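Local coordinates for protein gamma-glutamyltransferase 1 Threonine peptidase. MEROPS family T03 (Pseudomonas nitroreducens, PDB 7D9E) that is a gamma-glutamyltransferase that probably transfers gamma-glutamyl groups to acceptors such as amines or water, and belongs to the N-terminal nucleophile hydrolases, at residues 64-69 with 151-156. Residues are numbered along the deposited sequence; the frame is centred on the assembly and turned at random.
Sequences LAVTYP and TPAIGY
Val-66 packs against Ala-153 and Tyr-156 in a buried, apolar helix-helix contact, which joins the last turn of helix 53-67 to the middle of helix 146-159 in the L-subunit of this Ntn-hydrolase-type enzyme. The backbones come nearest at Val-66 and Ala-153, whose CA atoms are 6.4 Å apart, and a residue as small as alanine suits this close approach. A beta-branched valine can send one methyl each way along the facing helix. With CG1 anti to its own backbone N (chi1 178°), that methyl lies 3.6 Å from the backbone C of Tyr-156 and also meets CB of the same tyrosine. The other branch, CG2, reaches Ala-153, 3.5 Å from its O and 4.2 Å from its CB. Replacing Val-66 by an alanine would probably open a gap beside Ala-153 and Tyr-156, since both branch methyls would be lost. Leu-202 and Leu-206 of helix 200-212 also pack on the valine. Thr-67 divides its side chain between two tasks: OG1 hydrogen-bonds to OD2 of Asp-36, while its methyl joins the apolar seam. Tyr-156 presents the root of its side chain here, and its ring continues away to meet that of Tyr-38 on helix 37-48. At that root, Thr-67 CG2 sits 4.0 Å from both CB and CG of Tyr-156, approaching the ring obliquely.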
ATOM      1  N   LEU A  64       2.682 -14.069   4.853  1.00 16.11           N
ATOM      2  CA  LEU A  64       3.441 -12.851   5.109  1.00 16.07           C
ATOM      3  C   LEU A  64       3.098 -12.213   6.452  1.00 14.21           C
ATOM      4  O   LEU A  64       3.923 -11.467   6.995  1.00 15.71           O
ATOM      5  CB  LEU A  64       3.230 -11.868   3.964  1.00 16.46           C
ATOM      6  CG  LEU A  64       3.703 -12.353   2.592  1.00 17.38           C
ATOM      7  CD1 LEU A  64       3.228 -11.428   1.460  1.00 17.56           C
ATOM      8  CD2 LEU A  64       5.217 -12.477   2.569  1.00 17.03           C
ATOM      9  N   ALA A  65       1.909 -12.486   7.001  1.00 14.41           N
ATOM     10  CA  ALA A  65       1.579 -12.057   8.352  1.00 15.42           C
ATOM     11  C   ALA A  65       2.482 -12.719   9.384  1.00 17.09           C
ATOM     12  O   ALA A  65       2.615 -12.210  10.508  1.00 17.38           O
ATOM     13  CB  ALA A  65       0.113 -12.369   8.629  1.00 16.83           C
ATOM     14  N   VAL A  66       3.117 -13.832   9.012  1.00 16.99           N
ATOM     15  CA  VAL A  66       4.114 -14.495   9.832  1.00 16.38           C
ATOM     16  C   VAL A  66       5.528 -14.063   9.456  1.00 15.48           C
ATOM     17  O   VAL A  66       6.318 -13.674  10.318  1.00 15.26           O
ATOM     18  CB  VAL A  66       3.958 -16.026   9.719  1.00 16.63           C
ATOM     19  CG1 VAL A  66       5.030 -16.718  10.546  1.00 17.72           C
ATOM     20  CG2 VAL A  66       2.568 -16.464  10.143  1.00 18.63           C
ATOM     21  N   THR A  67       5.869 -14.129   8.168  1.00 17.35           N
ATOM     22  CA  THR A  67       7.250 -13.971   7.732  1.00 16.20           C
ATOM     23  C   THR A  67       7.648 -12.537   7.435  1.00 15.57           C
ATOM     24  O   THR A  67       8.849 -12.278   7.308  1.00 15.97           O
ATOM     25  CB  THR A  67       7.543 -14.843   6.498  1.00 15.60           C
ATOM     26  OG1 THR A  67       6.812 -14.342   5.370  1.00 16.59           O
ATOM     27  CG2 THR A  67       7.168 -16.298   6.768  1.00 19.00           C
ATOM     28  N   TYR A  68       6.685 -11.604   7.337  1.00 15.11           N
ATOM     29  CA  TYR A  68       7.112 -10.285   6.899  1.00 15.06           C
ATOM     30  C   TYR A  68       6.327  -9.387   7.924  1.00 17.22           C
ATOM     31  O   TYR A  68       5.564  -8.505   7.518  1.00 15.72           O
ATOM     32  CB  TYR A  68       6.559 -10.029   5.538  1.00 16.87           C
ATOM     33  CG  TYR A  68       7.253  -8.987   4.679  1.00 13.93           C
ATOM     34  CD1 TYR A  68       8.316  -9.385   3.899  1.00 14.42           C
ATOM     35  CD2 TYR A  68       7.030  -7.642   4.793  1.00 19.23           C
ATOM     36  CE1 TYR A  68       8.992  -8.512   3.090  1.00 17.35           C
ATOM     37  CE2 TYR A  68       7.754  -6.728   4.012  1.00 21.76           C
ATOM     38  CZ  TYR A  68       8.739  -7.188   3.173  1.00 17.24           C
ATOM     39  OH  TYR A  68       9.501  -6.347   2.386  1.00 18.44           O
ATOM     40  N   PRO A  69       6.495  -9.607   9.238  1.00 16.91           N
ATOM     41  CA  PRO A  69       5.636  -8.917  10.227  1.00 15.36           C
ATOM     42  C   PRO A  69       5.789  -7.398  10.266  1.00 16.46           C
ATOM     43  O   PRO A  69       4.953  -6.711  10.898  1.00 18.20           O
ATOM     44  CB  PRO A  69       6.084  -9.525  11.566  1.00 19.60           C
ATOM     45  CG  PRO A  69       7.467 -10.021  11.311  1.00 21.12           C
ATOM     46  CD  PRO A  69       7.426 -10.534   9.886  1.00 17.87           C
ATOM     47  N   THR A 151      -2.685 -23.467   6.516  1.00 25.08           N
ATOM     48  CA  THR A 151      -1.680 -24.375   7.054  1.00 25.45           C
ATOM     49  C   THR A 151      -0.253 -23.924   6.748  1.00 23.39           C
ATOM     50  O   THR A 151       0.606 -24.085   7.627  1.00 24.33           O
ATOM     51  CB  THR A 151      -1.925 -25.829   6.622  1.00 31.79           C
ATOM     52  OG1 THR A 151      -1.935 -25.944   5.201  1.00 38.94           O
ATOM     53  CG2 THR A 151      -3.254 -26.284   7.157  1.00 27.25           C
ATOM     54  N   PRO A 152       0.068 -23.367   5.571  1.00 23.21           N
ATOM     55  CA  PRO A 152       1.442 -22.882   5.380  1.00 22.27           C
ATOM     56  C   PRO A 152       1.841 -21.831   6.402  1.00 20.22           C
ATOM     57  O   PRO A 152       2.927 -21.910   6.992  1.00 21.29           O
ATOM     58  CB  PRO A 152       1.414 -22.304   3.952  1.00 23.84           C
ATOM     59  CG  PRO A 152       0.337 -23.075   3.263  1.00 29.38           C
ATOM     60  CD  PRO A 152      -0.725 -23.259   4.333  1.00 26.45           C
ATOM     61  N   ALA A 153       0.981 -20.834   6.617  1.00 19.98           N
ATOM     62  CA  ALA A 153       1.285 -19.787   7.584  1.00 21.80           C
ATOM     63  C   ALA A 153       1.433 -20.358   8.985  1.00 21.38           C
ATOM     64  O   ALA A 153       2.339 -19.970   9.735  1.00 19.40           O
ATOM     65  CB  ALA A 153       0.181 -18.733   7.554  1.00 22.06           C
ATOM     66  N   ILE A 154       0.547 -21.272   9.374  1.00 20.54           N
ATOM     67  CA  ILE A 154       0.676 -21.886  10.692  1.00 22.65           C
ATOM     68  C   ILE A 154       2.042 -22.544  10.833  1.00 18.70           C
ATOM     69  O   ILE A 154       2.696 -22.440  11.878  1.00 20.51           O
ATOM     70  CB  ILE A 154      -0.465 -22.890  10.922  1.00 22.59           C
ATOM     71  CG1 ILE A 154      -1.801 -22.155  11.040  1.00 22.85           C
ATOM     72  CG2 ILE A 154      -0.216 -23.718  12.168  1.00 22.35           C
ATOM     73  CD1 ILE A 154      -2.994 -23.056  10.779  1.00 25.95           C
ATOM     74  N   GLY A 155       2.492 -23.229   9.778  1.00 22.50           N
ATOM     75  CA  GLY A 155       3.778 -23.904   9.836  1.00 20.60           C
ATOM     76  C   GLY A 155       4.939 -22.946  10.011  1.00 19.82           C
ATOM     77  O   GLY A 155       5.828 -23.195  10.821  1.00 20.51           O
ATOM     78  N   TYR A 156       4.930 -21.826   9.276  1.00 22.28           N
ATOM     79  CA  TYR A 156       6.002 -20.841   9.432  1.00 19.74           C
ATOM     80  C   TYR A 156       5.982 -20.222  10.818  1.00 17.53           C
ATOM     81  O   TYR A 156       7.046 -19.916  11.375  1.00 18.66           O
ATOM     82  CB  TYR A 156       5.949 -19.755   8.347  1.00 19.18           C
ATOM     83  CG  TYR A 156       6.461 -20.235   7.012  1.00 19.08           C
ATOM     84  CD1 TYR A 156       7.784 -20.645   6.857  1.00 22.33           C
ATOM     85  CD2 TYR A 156       5.616 -20.313   5.924  1.00 20.21           C
ATOM     86  CE1 TYR A 156       8.245 -21.104   5.646  1.00 23.22           C
ATOM     87  CE2 TYR A 156       6.079 -20.782   4.689  1.00 23.19           C
ATOM     88  CZ  TYR A 156       7.383 -21.161   4.568  1.00 25.93           C
ATOM     89  OH  TYR A 156       7.851 -21.626   3.364  1.00 27.84           O
TER